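Nuclease (Salmonella phage SETP3, PDB 4QBN) is a nuclease built on a VRR-NUC domain, which probably binds nucleic acid and hydrolyses its ester bonds with magnesium as cofactor. Local coordinates at the interface of chains A and B. Sequence-based numbering; all coordinates share one arbitrary frame. Chains: chain A/B, Nuclease.

Contact 1: the interface of chains A and B. Residues chain A 21, 23, 25, 37, 39, 45; chain B 25, 27, 47, 65, 69.
A:Arg23 on strand 21-27 meets B:Glu65 on helix 60-71 tip to tip in a side-on salt bridge. A:Arg23 NE donates to B:Glu65 OE2 at 2.7 Å and A:Arg23 NH2 to B:Glu65 OE1 at 3.1 Å, the latter almost straight (173° at H), and both carboxylate oxygens use their syn lone pairs. Guanidinium and carboxylate lie nearly coplanar, 25° apart. The anti lone pair of B:Glu65 OE2 takes the hydroxyl of B:Tyr27, with OH 2.6 Å from it. Two donors thus grip one oxygen and fix the turn of the carboxylate.

The bend of A:Arg23 at chi2 (-75°) carries its aliphatic stem across the B:Tyr27 ring, so that CD sits over the face, 3.8 Å from the centroid, while the guanidinium stands almost perpendicular to it.

Apolar packing centres on B:Phe69, where A:Ile39 CG1 lies over the centre of one ring face and A:Leu21 CD2 meets CD1 at 3.6 Å. A:Leu37 points its CD2 methyl at two ring rims, 3.8 Å from B:Phe69 CZ and 4.0 Å from B:Phe47 CE1. The two Leu25 side chains meet each other.

In the main chain, A:Leu25 pairs with B:Tyr27 in an antiparallel beta bridge. The site joins the two copies by a salt bridge beside a hydrophobic patch.

Contact 2: the interface of chains A and B. Residues chain A 65, 68-69, 72, 74; chain B 21, 23, 37, 39.
B:Leu21 pushes its CD2 methyl against the ring of A:Phe69, 3.6 Å from CD1, the two side chains crossing at about a right angle. B:Ile39 lies over the centre of one face of the same ring, with CG1 above it, and B:Leu37 CD2 touches its tip at CZ. A:Phe69 is therefore held by branched side chains from strands 21-27 and 36-40 of the partner. B:Leu21 has CG anti to its backbone N (chi1 -175°), which sends its branches toward helix 60-71, where CD2 also reaches A:Arg68 CB at 3.8 Å. A:Arg72 packs its stem on B:Ile39 CG2 and B:Leu21 CB, and its guanidinium bonds back to A:Arg68 O.

The polar layer beside this packing centres on the carboxylate of A:Glu65. B:Arg23 holds it through NE and NH2, one nitrogen to each oxygen, while A:Arg68 comes from the same helix as the glutamate. A:Arg68 NH1 meets A:Glu65 OE1 at 2.8 Å, nearly along the C-O axis, in a bent bond (135° at H) tilted out of its own guanidinium plane. OE1 thus accepts from arginines of both chains. The positive groups come close, A:Arg68 NH1 being 4.0 Å from B:Arg23 NH2, and the shared carboxylate would offset their repulsion. A:Glu65 OE1 lies at the edge of the B:Arg23 guanidinium, and B:Leu21 CG of the same chain as the arginine packs against one face. The site fastens helix 60-71 of chain A to the partner's sheet.

Contact 3: the interface of chains A and B. Residues chain A 19-21, 39-41; chain B 68-69, 72, 74.
B:Arg72, just beyond helix 60-71 of this VRR-NUC domain, reaches over strand residues A:Leu21 and A:Ile39 to the A:Gly19 carbonyl. Its chain is extended from CG to NE (chi2 163°, chi3 172°), which carries the stem across chain A and places the guanidinium beside the loop before strand 21-27. B:Arg72 NE donates to A:Gly19 O at 2.8 Å, with the carbonyl met at a wide C=O...N angle of 154° and lying somewhat out of the guanidinium plane. B:Arg72 NH1 turns back to its own chain and binds B:Arg68 O at 3.0 Å, with the oxygen in the guanidinium plane, tying the group to the last turn of the helix; this carbonyl and the helix C-terminal end would be expected to favour its positive charge. Water 1, at the guanidinium edge, lies 3.2 Å from B:Arg72 NH2 and 3.0 Å from A:Gly20 O and so connects them. Different nitrogens thus have different partners, which fixes the rotation of the group.

A:Leu21 supports the B:Arg72 guanidinium from one face, its CB 3.8 Å above the plane and offset toward the rim. Its CD2 methyl faces away toward B:Phe69 and also touches B:Arg68 CB.

A:Ile39 crosses the start of the arginine stem at about a right angle. Its CG2 branch, anti to the backbone N, comes to 3.7 Å from B:Arg72 CB and 3.9 Å from B:Ala74 CB. The carbonyl A:Ile39 O lies 3.5 Å from B:Arg72 CD.

Contact 1: the interface of chains A and B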
loop_
_atom_site.group_PDB
_atom_site.type_symbol
_atom_site.label_atom_id
_atom_site.label_comp_id
_atom_site.label_asym_id
_atom_site.label_seq_id
_atom_site.Cartn_x
_atom_site.Cartn_y
_atom_site.Cartn_z
ATOM N N LEU A 21 -8.673 -7.117 -3.407
ATOM C CA LEU A 21 -9.294 -6.024 -2.631
ATOM C C LEU A 21 -8.724 -4.797 -3.293
ATOM O O LEU A 21 -7.517 -4.756 -3.508
ATOM C CB LEU A 21 -8.776 -6.092 -1.202
ATOM C CG LEU A 21 -9.431 -5.081 -0.246
ATOM C CD1 LEU A 21 -10.914 -5.402 -0.073
ATOM C CD2 LEU A 21 -8.725 -5.194 1.085
ATOM N N ARG A 23 -8.226 -0.526 -3.215
ATOM C CA ARG A 23 -8.437 0.705 -2.402
ATOM C C ARG A 23 -7.854 1.900 -3.173
ATOM O O ARG A 23 -6.810 1.738 -3.807
ATOM C CB ARG A 23 -7.688 0.622 -1.066
ATOM C CG ARG A 23 -8.272 -0.498 -0.125
ATOM C CD ARG A 23 -9.566 0.054 0.426
ATOM N NE ARG A 23 -10.252 -0.891 1.345
ATOM C CZ ARG A 23 -11.247 -1.714 0.974
ATOM N NH1 ARG A 23 -11.645 -1.777 -0.294
ATOM N NH2 ARG A 23 -11.839 -2.485 1.899
ATOM N N LEU A 25 -5.749 5.029 -2.954
ATOM C CA LEU A 25 -4.681 5.359 -2.025
ATOM C C LEU A 25 -4.366 6.802 -2.029
ATOM O O LEU A 25 -4.483 7.476 -3.059
ATOM C CB LEU A 25 -3.431 4.564 -2.445
ATOM C CG LEU A 25 -2.573 3.992 -1.381
ATOM C CD1 LEU A 25 -3.458 3.151 -0.495
ATOM C CD2 LEU A 25 -1.509 3.185 -2.117
ATOM N N LEU A 37 -4.356 0.647 -4.726
ATOM C CA LEU A 37 -3.640 -0.478 -4.057
ATOM C C LEU A 37 -4.508 -1.696 -4.339
ATOM O O LEU A 37 -5.737 -1.619 -4.157
ATOM C CB LEU A 37 -3.603 -0.188 -2.544
ATOM C CG LEU A 37 -3.203 -1.402 -1.677
ATOM C CD1 LEU A 37 -1.748 -1.848 -1.953
ATOM C CD2 LEU A 37 -3.425 -1.003 -0.209
ATOM N N ILE A 39 -4.796 -5.761 -3.594
ATOM C CA ILE A 39 -4.266 -6.898 -2.796
ATOM C C ILE A 39 -4.900 -8.149 -3.380
ATOM O O ILE A 39 -6.113 -8.302 -3.252
ATOM C CB ILE A 39 -4.691 -6.822 -1.304
ATOM C CG1 ILE A 39 -4.457 -5.438 -0.659
ATOM C CG2 ILE A 39 -4.003 -7.993 -0.493
ATOM C CD1 ILE A 39 -3.100 -5.149 -0.367
ATOM N N ILE A 45 0.888 -8.038 -4.129
ATOM C CA ILE A 45 0.465 -6.656 -3.877
ATOM C C ILE A 45 0.824 -5.840 -5.126
ATOM O O ILE A 45 1.994 -5.854 -5.510
ATOM C CB ILE A 45 1.273 -6.060 -2.726
ATOM C CG1 ILE A 45 1.222 -6.930 -1.458
ATOM C CG2 ILE A 45 0.782 -4.636 -2.396
ATOM C CD1 ILE A 45 -0.164 -7.050 -0.906
ATOM N N LEU B 25 -0.055 6.359 5.161
ATOM C CA LEU B 25 -1.096 5.976 4.222
ATOM C C LEU B 25 -2.418 6.509 4.608
ATOM O O LEU B 25 -2.721 6.658 5.798
ATOM C CB LEU B 25 -1.157 4.438 4.189
ATOM C CG LEU B 25 -1.384 3.772 2.886
ATOM C CD1 LEU B 25 -0.327 4.276 1.934
ATOM C CD2 LEU B 25 -1.276 2.278 3.176
ATOM N N TYR B 27 -6.746 6.553 2.718
ATOM C CA TYR B 27 -7.506 6.165 1.546
ATOM C C TYR B 27 -8.256 7.366 1.086
ATOM O O TYR B 27 -8.676 8.153 1.925
ATOM C CB TYR B 27 -8.539 5.112 1.878
ATOM C CG TYR B 27 -8.014 3.757 2.259
ATOM C CD1 TYR B 27 -6.847 3.239 1.711
ATOM C CD2 TYR B 27 -8.719 2.979 3.169
ATOM C CE1 TYR B 27 -6.394 1.949 2.070
ATOM C CE2 TYR B 27 -8.275 1.722 3.520
ATOM C CZ TYR B 27 -7.131 1.211 2.975
ATOM O OH TYR B 27 -6.700 -0.070 3.311
ATOM N N PHE B 47 2.300 -3.633 6.028
ATOM C CA PHE B 47 1.398 -2.559 6.410
ATOM C C PHE B 47 1.449 -2.565 7.913
ATOM O O PHE B 47 1.230 -3.594 8.528
ATOM C CB PHE B 47 -0.018 -2.912 5.927
ATOM C CG PHE B 47 -0.098 -2.953 4.418
ATOM C CD1 PHE B 47 -0.324 -1.760 3.719
ATOM C CD2 PHE B 47 0.050 -4.135 3.734
ATOM C CE1 PHE B 47 -0.368 -1.781 2.329
ATOM C CE2 PHE B 47 0.012 -4.184 2.330
ATOM C CZ PHE B 47 -0.214 -2.966 1.625
ATOM N N GLU B 65 -10.668 -4.233 8.451
ATOM C CA GLU B 65 -9.777 -3.953 7.294
ATOM C C GLU B 65 -8.487 -4.815 7.352
ATOM O O GLU B 65 -8.060 -5.433 6.349
ATOM C CB GLU B 65 -9.433 -2.456 7.264
ATOM C CG GLU B 65 -8.597 -2.053 6.016
ATOM C CD GLU B 65 -9.449 -1.949 4.723
ATOM O OE1 GLU B 65 -10.664 -2.314 4.743
ATOM O OE2 GLU B 65 -8.927 -1.424 3.682
ATOM N N PHE B 69 -7.247 -7.703 4.448
ATOM C CA PHE B 69 -5.891 -7.766 3.905
ATOM C C PHE B 69 -5.291 -9.157 4.169
ATOM O O PHE B 69 -4.703 -9.781 3.254
ATOM C CB PHE B 69 -4.974 -6.724 4.577
ATOM C CG PHE B 69 -5.002 -5.339 3.922
ATOM C CD1 PHE B 69 -6.206 -4.714 3.597
ATOM C CD2 PHE B 69 -3.800 -4.646 3.724
ATOM C CE1 PHE B 69 -6.190 -3.411 3.031
ATOM C CE2 PHE B 69 -3.799 -3.383 3.169
ATOM C CZ PHE B 69 -5.006 -2.762 2.826
#

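Contact 2: the interface of chains A and B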
loop_
_atom_site.group_PDB
_atom_site.type_symbol
_atom_site.label_atom_id
_atom_site.label_comp_id
_atom_site.label_asym_id
_atom_site.label_seq_id
_atom_site.Cartn_x
_atom_site.Cartn_y
_atom_site.Cartn_z
ATOM N N GLU A 65 8.436 8.614 -7.603
ATOM C CA GLU A 65 7.858 7.719 -6.564
ATOM C C GLU A 65 7.752 6.256 -7.072
ATOM O O GLU A 65 8.135 5.287 -6.378
ATOM C CB GLU A 65 6.480 8.250 -6.141
ATOM C CG GLU A 65 5.852 7.440 -4.972
ATOM C CD GLU A 65 6.478 7.779 -3.593
ATOM O OE1 GLU A 65 7.490 8.542 -3.537
ATOM O OE2 GLU A 65 5.910 7.342 -2.535
ATOM N N ARG A 68 11.193 4.739 -6.759
ATOM C CA ARG A 68 11.559 4.417 -5.367
ATOM C C ARG A 68 10.953 3.081 -4.954
ATOM O O ARG A 68 11.588 2.272 -4.212
ATOM C CB ARG A 68 11.046 5.499 -4.381
ATOM C CG ARG A 68 11.655 6.879 -4.577
ATOM C CD ARG A 68 11.187 7.819 -3.414
ATOM N NE ARG A 68 11.699 9.184 -3.585
ATOM C CZ ARG A 68 10.969 10.211 -4.038
ATOM N NH1 ARG A 68 9.661 10.066 -4.344
ATOM N NH2 ARG A 68 11.543 11.383 -4.170
ATOM N N PHE A 69 9.720 2.850 -5.388
ATOM C CA PHE A 69 9.040 1.588 -5.102
ATOM C C PHE A 69 9.733 0.442 -5.857
ATOM O O PHE A 69 10.009 -0.631 -5.271
ATOM C CB PHE A 69 7.569 1.633 -5.564
ATOM C CG PHE A 69 6.597 2.209 -4.528
ATOM C CD1 PHE A 69 6.877 3.397 -3.852
ATOM C CD2 PHE A 69 5.362 1.581 -4.318
ATOM C CE1 PHE A 69 5.930 3.921 -2.932
ATOM C CE2 PHE A 69 4.454 2.099 -3.418
ATOM C CZ PHE A 69 4.742 3.281 -2.725
ATOM N N ARG A 72 13.144 -1.132 -4.799
ATOM C CA ARG A 72 12.982 -2.073 -3.688
ATOM C C ARG A 72 12.233 -3.306 -4.042
ATOM O O ARG A 72 11.942 -4.119 -3.177
ATOM C CB ARG A 72 12.279 -1.357 -2.496
ATOM C CG ARG A 72 13.290 -0.239 -1.941
ATOM C CD ARG A 72 12.606 0.807 -1.072
ATOM N NE ARG A 72 13.546 1.693 -0.445
ATOM C CZ ARG A 72 13.956 2.825 -0.981
ATOM N NH1 ARG A 72 13.504 3.177 -2.156
ATOM N NH2 ARG A 72 14.784 3.609 -0.329
ATOM N N ALA A 74 9.092 -3.566 -5.523
ATOM C CA ALA A 74 7.611 -3.577 -5.481
ATOM C C ALA A 74 7.005 -3.567 -6.896
ATOM O O ALA A 74 7.687 -3.183 -7.848
ATOM C CB ALA A 74 7.088 -2.334 -4.656
ATOM N N LEU B 21 11.310 1.941 2.404
ATOM C CA LEU B 21 10.706 3.254 2.094
ATOM C C LEU B 21 9.501 3.272 2.998
ATOM O O LEU B 21 8.778 2.282 3.029
ATOM C CB LEU B 21 10.231 3.236 0.648
ATOM C CG LEU B 21 9.684 4.585 0.150
ATOM C CD1 LEU B 21 10.799 5.627 0.117
ATOM C CD2 LEU B 21 9.147 4.366 -1.246
ATOM N N ARG B 23 5.835 5.218 4.124
ATOM C CA ARG B 23 4.870 6.293 3.758
ATOM C C ARG B 23 3.699 6.252 4.752
ATOM O O ARG B 23 3.297 5.155 5.142
ATOM C CB ARG B 23 4.284 6.059 2.360
ATOM C CG ARG B 23 5.371 6.192 1.228
ATOM C CD ARG B 23 5.628 7.673 1.071
ATOM N NE ARG B 23 6.642 7.974 0.027
ATOM C CZ ARG B 23 7.941 8.199 0.282
ATOM N NH1 ARG B 23 8.423 8.099 1.519
ATOM N NH2 ARG B 23 8.761 8.523 -0.729
ATOM N N LEU B 37 2.823 2.361 5.308
ATOM C CA LEU B 37 3.176 1.389 4.234
ATOM C C LEU B 37 4.696 1.327 4.267
ATOM O O LEU B 37 5.345 2.389 4.306
ATOM C CB LEU B 37 2.695 1.969 2.889
ATOM C CG LEU B 37 3.277 1.256 1.649
ATOM C CD1 LEU B 37 2.797 -0.211 1.554
ATOM C CD2 LEU B 37 2.874 2.086 0.419
ATOM N N ILE B 39 7.949 -0.426 2.395
ATOM C CA ILE B 39 8.403 -1.220 1.223
ATOM C C ILE B 39 9.856 -1.574 1.496
ATOM O O ILE B 39 10.683 -0.666 1.514
ATOM C CB ILE B 39 8.371 -0.399 -0.095
ATOM C CG1 ILE B 39 7.046 0.359 -0.325
ATOM C CG2 ILE B 39 8.755 -1.332 -1.313
ATOM C CD1 ILE B 39 5.960 -0.463 -0.721
#

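Contact 3: the interface of chains A and B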
loop_
_atom_site.group_PDB
_atom_site.type_symbol
_atom_site.label_atom_id
_atom_site.label_comp_id
_atom_site.label_asym_id
_atom_site.label_seq_id
_atom_site.Cartn_x
_atom_site.Cartn_y
_atom_site.Cartn_z
ATOM N N GLY A 19 -10.622 -12.005 -6.975
ATOM C CA GLY A 19 -10.568 -12.155 -5.543
ATOM C C GLY A 19 -9.831 -10.997 -4.858
ATOM O O GLY A 19 -9.611 -11.011 -3.646
ATOM N N GLY A 20 -9.444 -9.976 -5.626
ATOM C CA GLY A 20 -8.595 -8.888 -5.091
ATOM C C GLY A 20 -9.378 -7.858 -4.262
ATOM O O GLY A 20 -10.592 -7.757 -4.373
ATOM N N LEU A 21 -8.673 -7.117 -3.407
ATOM C CA LEU A 21 -9.294 -6.024 -2.631
ATOM C C LEU A 21 -8.724 -4.797 -3.293
ATOM O O LEU A 21 -7.517 -4.756 -3.508
ATOM C CB LEU A 21 -8.776 -6.092 -1.202
ATOM C CG LEU A 21 -9.431 -5.081 -0.246
ATOM C CD1 LEU A 21 -10.914 -5.402 -0.073
ATOM C CD2 LEU A 21 -8.725 -5.194 1.085
ATOM N N ILE A 39 -4.796 -5.761 -3.594
ATOM C CA ILE A 39 -4.266 -6.898 -2.796
ATOM C C ILE A 39 -4.900 -8.149 -3.380
ATOM O O ILE A 39 -6.113 -8.302 -3.252
ATOM C CB ILE A 39 -4.691 -6.822 -1.304
ATOM C CG1 ILE A 39 -4.457 -5.438 -0.659
ATOM C CG2 ILE A 39 -4.003 -7.993 -0.493
ATOM C CD1 ILE A 39 -3.100 -5.149 -0.367
ATOM N N LEU A 40 -4.113 -9.002 -4.048
ATOM C CA LEU A 40 -4.616 -10.190 -4.747
ATOM C C LEU A 40 -4.257 -11.412 -3.884
ATOM O O LEU A 40 -3.425 -11.305 -2.989
ATOM C CB LEU A 40 -3.978 -10.283 -6.137
ATOM C CG LEU A 40 -4.480 -9.169 -7.073
ATOM C CD1 LEU A 40 -3.489 -9.027 -8.246
ATOM C CD2 LEU A 40 -5.793 -9.666 -7.587
ATOM N N PRO A 41 -4.959 -12.530 -4.095
ATOM C CA PRO A 41 -4.726 -13.742 -3.330
ATOM C C PRO A 41 -3.245 -14.166 -3.334
ATOM O O PRO A 41 -2.500 -13.917 -4.288
ATOM C CB PRO A 41 -5.611 -14.750 -4.035
ATOM C CG PRO A 41 -6.835 -13.925 -4.476
ATOM C CD PRO A 41 -6.178 -12.614 -4.923
ATOM N N ARG B 68 -9.406 -8.246 6.080
ATOM C CA ARG B 68 -9.584 -8.293 4.616
ATOM C C ARG B 68 -8.234 -8.417 3.920
ATOM O O ARG B 68 -8.092 -9.132 2.883
ATOM C CB ARG B 68 -10.276 -7.009 4.089
ATOM C CG ARG B 68 -11.696 -6.799 4.592
ATOM C CD ARG B 68 -12.332 -5.574 3.849
ATOM N NE ARG B 68 -13.685 -5.288 4.340
ATOM C CZ ARG B 68 -13.985 -4.293 5.184
ATOM N NH1 ARG B 68 -13.040 -3.435 5.628
ATOM N NH2 ARG B 68 -15.230 -4.149 5.572
ATOM N N PHE B 69 -7.247 -7.703 4.448
ATOM C CA PHE B 69 -5.891 -7.766 3.905
ATOM C C PHE B 69 -5.291 -9.157 4.169
ATOM O O PHE B 69 -4.703 -9.781 3.254
ATOM C CB PHE B 69 -4.974 -6.724 4.577
ATOM C CG PHE B 69 -5.002 -5.339 3.922
ATOM C CD1 PHE B 69 -6.206 -4.714 3.597
ATOM C CD2 PHE B 69 -3.800 -4.646 3.724
ATOM C CE1 PHE B 69 -6.190 -3.411 3.031
ATOM C CE2 PHE B 69 -3.799 -3.383 3.169
ATOM C CZ PHE B 69 -5.006 -2.762 2.826
ATOM N N ARG B 72 -6.261 -12.374 2.182
ATOM C CA ARG B 72 -5.593 -12.425 0.879
ATOM C C ARG B 72 -4.122 -12.610 0.958
ATOM O O ARG B 72 -3.440 -12.563 -0.056
ATOM C CB ARG B 72 -5.916 -11.128 0.077
ATOM C CG ARG B 72 -7.485 -11.151 -0.266
ATOM C CD ARG B 72 -8.029 -9.788 -0.668
ATOM N NE ARG B 72 -9.384 -9.859 -1.137
ATOM C CZ ARG B 72 -10.437 -9.728 -0.357
ATOM N NH1 ARG B 72 -10.265 -9.533 0.925
ATOM N NH2 ARG B 72 -11.649 -9.759 -0.863
ATOM N N ALA B 74 -1.809 -10.725 2.754
ATOM C CA ALA B 74 -0.918 -9.555 2.937
ATOM C C ALA B 74 -0.348 -9.496 4.364
ATOM O O ALA B 74 -0.914 -10.109 5.273
ATOM C CB ALA B 74 -1.707 -8.224 2.610
HETATM O O HOH W 1 -12.821 -9.628 -3.810
#

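Contacts 1 and 3 adjoin, the centres of their C-alpha atoms about 8 Å apart, and share A:Leu21, A:Ile39 and B:Phe69. Contact 2 is centred about 14 Å from contact 1 and about 19 Å from contact 3, and largely repeats their pairings with the chains exchanged. The two-fold symmetry thus sets helix 60-71 of each copy against strands 21-27 and 36-40 of the other, with contact 1 reaching the middle, where the Leu25 residues meet. Such a reciprocal join fits a VRR-NUC homodimer, although the structure alone does not show that this dimer forms in solution.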